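Side-chain contacts in ATP phosphoribosyltransferase regulatory subunit (Bacillus halodurans, PDB 3OD1), which is probably required for the first step of histidine biosynthesis, working with the HisG subunit, and may allow feedback regulation of that step by histidine: residues Tyr24-Lys27 with Lys28-Asp32; Tyr300-Leu303 with Leu304-Phe307; Gly317-Ile320 with Asp321-Val324. One frame throughout, in Å; residues are numbered along the deposited sequence.

Interaction 1: Tyr24-Lys27 with Lys28-Asp32; sequences YKTK and KNICD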
# COMPACT_ATOMS: atom_id res chain seq x y z
N TYR B 24 7.44 6.44 -8.53
CA TYR B 24 6.17 6.29 -7.82
C TYR B 24 5.00 6.77 -8.68
O TYR B 24 3.99 6.07 -8.78
CB TYR B 24 6.15 7.07 -6.50
CG TYR B 24 4.86 6.85 -5.75
CD1 TYR B 24 4.76 5.88 -4.77
CD2 TYR B 24 3.72 7.58 -6.07
CE1 TYR B 24 3.57 5.66 -4.10
CE2 TYR B 24 2.52 7.36 -5.41
CZ TYR B 24 2.46 6.41 -4.43
OH TYR B 24 1.28 6.18 -3.76
N LYS B 25 5.13 7.96 -9.27
CA LYS B 25 4.03 8.53 -10.06
C LYS B 25 3.70 7.64 -11.25
O LYS B 25 2.53 7.45 -11.57
CB LYS B 25 4.38 9.93 -10.59
CG LYS B 25 4.60 11.01 -9.53
CD LYS B 25 4.65 12.40 -10.17
CE LYS B 25 5.19 13.47 -9.20
NZ LYS B 25 6.70 13.51 -9.14
N THR B 26 4.73 7.15 -11.92
CA THR B 26 4.55 6.28 -13.08
C THR B 26 3.82 4.99 -12.71
O THR B 26 2.88 4.60 -13.39
CB THR B 26 5.90 5.92 -13.72
OG1 THR B 26 6.56 7.13 -14.11
CG2 THR B 26 5.71 5.03 -14.96
N LYS B 27 4.27 4.36 -11.63
CA LYS B 27 3.68 3.11 -11.18
C LYS B 27 2.25 3.35 -10.74
O LYS B 27 1.35 2.56 -11.04
CB LYS B 27 4.51 2.52 -10.05
CG LYS B 27 3.83 1.44 -9.26
CD LYS B 27 3.91 1.74 -7.77
CE LYS B 27 2.52 1.95 -7.18
NZ LYS B 27 2.55 2.05 -5.68
N LYS B 28 2.02 4.47 -10.04
CA LYS B 28 0.68 4.77 -9.57
C LYS B 28 -0.30 4.94 -10.73
O LYS B 28 -1.39 4.36 -10.70
CB LYS B 28 0.65 6.02 -8.70
CG LYS B 28 -0.75 6.38 -8.22
CD LYS B 28 -0.71 7.65 -7.38
CE LYS B 28 -2.03 8.41 -7.45
NZ LYS B 28 -3.15 7.58 -6.97
N ASN B 29 0.08 5.72 -11.74
CA ASN B 29 -0.80 5.89 -12.89
C ASN B 29 -1.16 4.55 -13.51
O ASN B 29 -2.33 4.27 -13.81
CB ASN B 29 -0.18 6.78 -13.96
CG ASN B 29 -0.98 6.78 -15.26
OD1 ASN B 29 -2.16 7.15 -15.27
ND2 ASN B 29 -0.36 6.35 -16.35
N ILE B 30 -0.15 3.71 -13.72
CA ILE B 30 -0.37 2.37 -14.28
C ILE B 30 -1.36 1.55 -13.43
O ILE B 30 -2.34 1.03 -13.95
CB ILE B 30 0.98 1.61 -14.49
CG1 ILE B 30 1.74 2.26 -15.65
CG2 ILE B 30 0.75 0.12 -14.74
CD1 ILE B 30 3.17 1.78 -15.80
N CYS B 31 -1.13 1.48 -12.13
CA CYS B 31 -2.00 0.69 -11.25
C CYS B 31 -3.42 1.23 -11.20
O CYS B 31 -4.38 0.46 -11.18
CB CYS B 31 -1.43 0.62 -9.84
SG CYS B 31 0.12 -0.26 -9.77
N ASP B 32 -3.55 2.56 -11.17
CA ASP B 32 -4.86 3.20 -11.15
C ASP B 32 -5.67 2.89 -12.40
O ASP B 32 -6.87 2.68 -12.33
CB ASP B 32 -4.73 4.71 -10.97
CG ASP B 32 -4.31 5.10 -9.55
OD1 ASP B 32 -4.14 4.22 -8.67
OD2 ASP B 32 -4.15 6.31 -9.34
O HOH W 1 2.56 5.56 -15.96
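Four successive i to i+4 backbone hydrogen bonds, from Lys28 N to Tyr24 O through to Cys31 N to Lys27 O, run through these nine residues as unbroken alpha helix. On one flank Lys28 meets the preceding turn. With CG anti to the backbone N (chi1 178°), the chain leans back so that CD passes obliquely by the tyrosine ring, 3.8 Å from Tyr24 CE2. Only at its last torsion does the chain bend, turning the ammonium forward, and Lys28 NZ binds Asp32 OD2 at 2.9 Å on the syn side of that oxygen. The resulting i to i+4 salt bridge spans one helical turn, with the aliphatic part of the same lysine resting against Tyr24.

Helix 21-40 probably corresponds to the long motif 1 helix of class II aminoacyl-tRNA synthetases, an element of their dimer interface. Consistent with this, Tyr24 packs on Met45 of the second subunit. Lys27, twisted away from full extension at chi2 and chi3 (-129° and 117°), folds over the start of the next turn, its CE 3.8 Å from Lys28 N. Its ammonium is held between two carboxylates, Glu127 of the same chain and Glu47 of the second subunit, so a mostly buried charge is probably well compensated.

Farther round the helix, Cys31 SG lies 4.1 Å from Lys27 CG. Ile30 sets CG1 3.4 Å from Thr26 O, and its CD1 meets the methyl CG2 of Thr26 at 4.2 Å. Thr26 O has a second polar partner, water 1, which donates to it at 2.8 Å and accepts from Asn29 ND2, linking the asparagine amide to the preceding turn.

Interaction 2: Tyr300-Leu303 with Leu304-Phe307; sequences YDEL and LSKF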
# COMPACT_ATOMS: atom_id res chain seq x y z
N TYR B 300 -7.17 -22.93 -9.58
CA TYR B 300 -6.59 -23.57 -8.40
C TYR B 300 -7.73 -24.16 -7.54
O TYR B 300 -8.01 -23.68 -6.45
CB TYR B 300 -5.72 -22.56 -7.63
CG TYR B 300 -6.42 -21.26 -7.27
CD1 TYR B 300 -6.97 -21.09 -6.00
CD2 TYR B 300 -6.54 -20.21 -8.18
CE1 TYR B 300 -7.61 -19.92 -5.64
CE2 TYR B 300 -7.20 -19.02 -7.82
CZ TYR B 300 -7.73 -18.90 -6.54
OH TYR B 300 -8.39 -17.75 -6.12
N ASP B 301 -8.37 -25.21 -8.05
CA ASP B 301 -9.67 -25.67 -7.55
C ASP B 301 -9.65 -26.41 -6.20
O ASP B 301 -10.71 -26.76 -5.69
CB ASP B 301 -10.38 -26.57 -8.58
CG ASP B 301 -10.96 -25.78 -9.75
OD1 ASP B 301 -10.95 -24.53 -9.73
OD2 ASP B 301 -11.44 -26.43 -10.70
N GLU B 302 -8.47 -26.64 -5.64
CA GLU B 302 -8.38 -27.37 -4.37
C GLU B 302 -7.97 -26.50 -3.17
O GLU B 302 -7.94 -26.96 -2.03
CB GLU B 302 -7.44 -28.58 -4.50
CG GLU B 302 -7.92 -29.59 -5.54
CD GLU B 302 -9.35 -30.05 -5.28
OE1 GLU B 302 -9.75 -30.16 -4.09
OE2 GLU B 302 -10.08 -30.29 -6.26
N LEU B 303 -7.67 -25.23 -3.41
CA LEU B 303 -7.23 -24.38 -2.30
C LEU B 303 -8.34 -24.10 -1.29
O LEU B 303 -8.14 -24.26 -0.09
CB LEU B 303 -6.63 -23.07 -2.80
CG LEU B 303 -6.08 -22.12 -1.73
CD1 LEU B 303 -4.90 -22.75 -0.99
CD2 LEU B 303 -5.67 -20.81 -2.36
N LEU B 304 -9.51 -23.67 -1.77
CA LEU B 304 -10.57 -23.27 -0.84
C LEU B 304 -10.99 -24.40 0.09
O LEU B 304 -11.44 -24.15 1.22
CB LEU B 304 -11.79 -22.69 -1.59
CG LEU B 304 -11.78 -21.17 -1.83
CD1 LEU B 304 -11.84 -20.39 -0.52
CD2 LEU B 304 -10.55 -20.75 -2.63
N SER B 305 -10.83 -25.64 -0.37
CA SER B 305 -11.12 -26.81 0.46
C SER B 305 -10.24 -26.86 1.69
O SER B 305 -10.68 -27.29 2.75
CB SER B 305 -10.95 -28.10 -0.34
OG SER B 305 -11.93 -28.22 -1.34
N LYS B 306 -8.99 -26.42 1.55
CA LYS B 306 -8.06 -26.38 2.67
C LYS B 306 -8.47 -25.37 3.75
O LYS B 306 -7.98 -25.43 4.88
CB LYS B 306 -6.64 -26.09 2.19
CG LYS B 306 -6.08 -27.22 1.36
CD LYS B 306 -4.74 -26.88 0.77
CE LYS B 306 -4.29 -27.98 -0.19
NZ LYS B 306 -2.92 -27.69 -0.72
N PHE B 307 -9.37 -24.45 3.41
CA PHE B 307 -9.94 -23.51 4.38
C PHE B 307 -11.36 -23.89 4.76
O PHE B 307 -12.05 -23.12 5.43
CB PHE B 307 -9.90 -22.07 3.85
CG PHE B 307 -8.52 -21.52 3.77
CD1 PHE B 307 -7.95 -20.90 4.86
CD2 PHE B 307 -7.77 -21.68 2.61
CE1 PHE B 307 -6.66 -20.40 4.79
CE2 PHE B 307 -6.49 -21.20 2.53
CZ PHE B 307 -5.93 -20.56 3.63
O HOH W 2 -10.11 -23.60 -4.59
O HOH W 3 -11.78 -26.14 -3.14
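Leu304 meets Tyr300 through its CD2 methyl, which approaches the ring obliquely and lies 4.3 Å from CE1, while the tyrosine hydroxyl is bound to Glu132. The two residues are also joined through water 2, which accepts from Leu304 N at 2.9 Å and bonds to Tyr300 O. This water supplements a weak backbone bond that closes the type I turn Tyr300-Leu303, the link between strand 295-298 and the short helix 303-306.

Ser305 follows with a second water-mediated tie. Water 3 is hydrogen-bonded to Ser305 OG at 2.8 Å and to Asp301 O, and again reaches back to the turn.

Lys306 supplies the direct bond, its N to Leu303 O at 2.8 Å. This i to i+3 bond, in a weakly bonded helical turn, is bent, with an N-H...O angle of 133°, and the donor stands well above the carbonyl plane.

Phe307 ends the run. Its CD2 edge lies near Leu303 O at 3.8 Å, and CE2 is 4.2 Å from Leu303 CD1. The leucine and phenylalanine side chains lie alongside one another and point the same way, both packing on Val60 of helix 54-60. Apolar contacts thus fasten the helix to its surroundings, whereas the polar joints to the turn depend largely on bound water.

Interaction 3: Gly317-Ile320 with Asp321-Val324; sequences GVRI and DLLV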
# COMPACT_ATOMS: atom_id res chain seq x y z
N GLY B 317 -2.49 -12.64 -11.37
CA GLY B 317 -1.66 -11.67 -10.68
C GLY B 317 -0.75 -10.98 -11.68
O GLY B 317 -0.31 -11.59 -12.65
N VAL B 318 -0.48 -9.70 -11.45
CA VAL B 318 0.41 -8.90 -12.29
C VAL B 318 1.56 -8.37 -11.44
O VAL B 318 1.32 -7.77 -10.40
CB VAL B 318 -0.33 -7.71 -12.90
CG1 VAL B 318 0.63 -6.88 -13.78
CG2 VAL B 318 -1.54 -8.19 -13.71
N ARG B 319 2.79 -8.59 -11.89
CA ARG B 319 3.99 -8.01 -11.25
C ARG B 319 4.17 -6.58 -11.71
O ARG B 319 4.57 -6.34 -12.85
CB ARG B 319 5.24 -8.80 -11.62
CG ARG B 319 5.48 -10.04 -10.78
CD ARG B 319 5.99 -9.65 -9.41
NE ARG B 319 7.19 -8.81 -9.45
CZ ARG B 319 8.44 -9.26 -9.34
NH1 ARG B 319 9.45 -8.41 -9.39
NH2 ARG B 319 8.68 -10.56 -9.20
N ILE B 320 3.89 -5.62 -10.82
CA ILE B 320 3.82 -4.22 -11.19
C ILE B 320 5.17 -3.68 -11.65
O ILE B 320 5.26 -2.95 -12.63
CB ILE B 320 3.29 -3.35 -10.03
CG1 ILE B 320 1.88 -3.79 -9.64
CG2 ILE B 320 3.32 -1.88 -10.39
CD1 ILE B 320 0.89 -3.61 -10.73
N ASP B 321 6.23 -4.02 -10.93
CA ASP B 321 7.54 -3.51 -11.29
C ASP B 321 7.98 -4.00 -12.66
O ASP B 321 8.57 -3.25 -13.43
CB ASP B 321 8.58 -3.78 -10.18
CG ASP B 321 8.57 -5.22 -9.68
OD1 ASP B 321 9.48 -5.57 -8.90
OD2 ASP B 321 7.67 -6.01 -10.06
N LEU B 322 7.65 -5.24 -12.99
CA LEU B 322 7.97 -5.78 -14.30
C LEU B 322 7.14 -5.09 -15.37
O LEU B 322 7.61 -4.86 -16.48
CB LEU B 322 7.72 -7.30 -14.33
CG LEU B 322 8.63 -8.16 -13.45
CD1 LEU B 322 8.27 -9.66 -13.51
CD2 LEU B 322 10.10 -7.96 -13.82
N LEU B 323 5.90 -4.76 -15.03
CA LEU B 323 5.03 -4.09 -15.99
C LEU B 323 5.52 -2.66 -16.28
O LEU B 323 5.57 -2.22 -17.43
CB LEU B 323 3.57 -4.07 -15.50
CG LEU B 323 2.57 -3.31 -16.36
CD1 LEU B 323 2.60 -3.81 -17.82
CD2 LEU B 323 1.15 -3.40 -15.76
N VAL B 324 5.91 -1.94 -15.23
CA VAL B 324 6.45 -0.59 -15.41
C VAL B 324 7.69 -0.61 -16.32
O VAL B 324 7.79 0.18 -17.26
CB VAL B 324 6.77 0.09 -14.06
CG1 VAL B 324 7.41 1.48 -14.28
CG2 VAL B 324 5.51 0.24 -13.20
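Arg319 folds back on itself through bends at chi2 and chi3 (-55° at the latter), while Asp321 places CG between its own backbone N and carbonyl carbon (chi1 48°), and these torsions bring guanidinium and carboxylate into contact. They meet where strand 313-319 passes into helix 320-327, a strand-helix unit consistent with motif 3 of the class II synthetase fold.

The grip is side-on. Arg319 NE reaches the syn lone pair of Asp321 OD2 at 2.9 Å, almost within the guanidinium plane, and Arg319 NH1 binds Asp321 OD1 at 2.9 Å, adding a weak bond to OD2. Because the two flat groups are turned 34° against each other, the bidentate pair is somewhat twisted. OD2 also receives a weak bond from Leu322 N. Lying in the first turn, with the helix N-terminus close by, the carboxylate would probably be stabilised in its charged form.

Leu322 lies against the arginine: CD1 is 3.7 Å from Arg319 CB and also sits over the centre of one guanidinium face. Phe126 makes a cation-pi contact with the same group. Were Arg319 an alanine, the Asp321 carboxylate would probably lose its two-pronged partner, and Leu322 and Phe126 the group they pack on.

Arg319 is also the N-cap residue, and its carbonyl oxygen accepts from Leu323 N at 3.0 Å; Val324 N to Ile320 O repeats the pattern one residue on. On the apolar side, Val318 and Leu323 both pack on Met34 of helix 21-40. Val318 CG1 touches Leu323 CD2 at 4.0 Å, and Ile320 CG2 touches Val324 CG2 at 4.1 Å.

Interactions 1 and 3 form a continuous packed region, their centres 11 Å apart. Helix 320-327 lies against helix 21-40: Ile320 CG2 meets Lys27 CG at 3.5 Å, Ile320 CD1 meets Cys31 SG at 3.6 Å, and Leu323 CD2 meets Ile30 CG2 at 3.7 Å. The probable motif 1 and motif 3 elements of the fold are thereby joined. Interaction 2 stands apart, its centre 33 Å from that of interaction 1 and 26 Å from that of interaction 3, with nearest atoms about 19 and about 9 Å away. It precedes strand 313-319 in the chain. Interactions 1 and 2 both touch the second subunit, from opposite sides of the chain's centre, whereas interaction 3 does not.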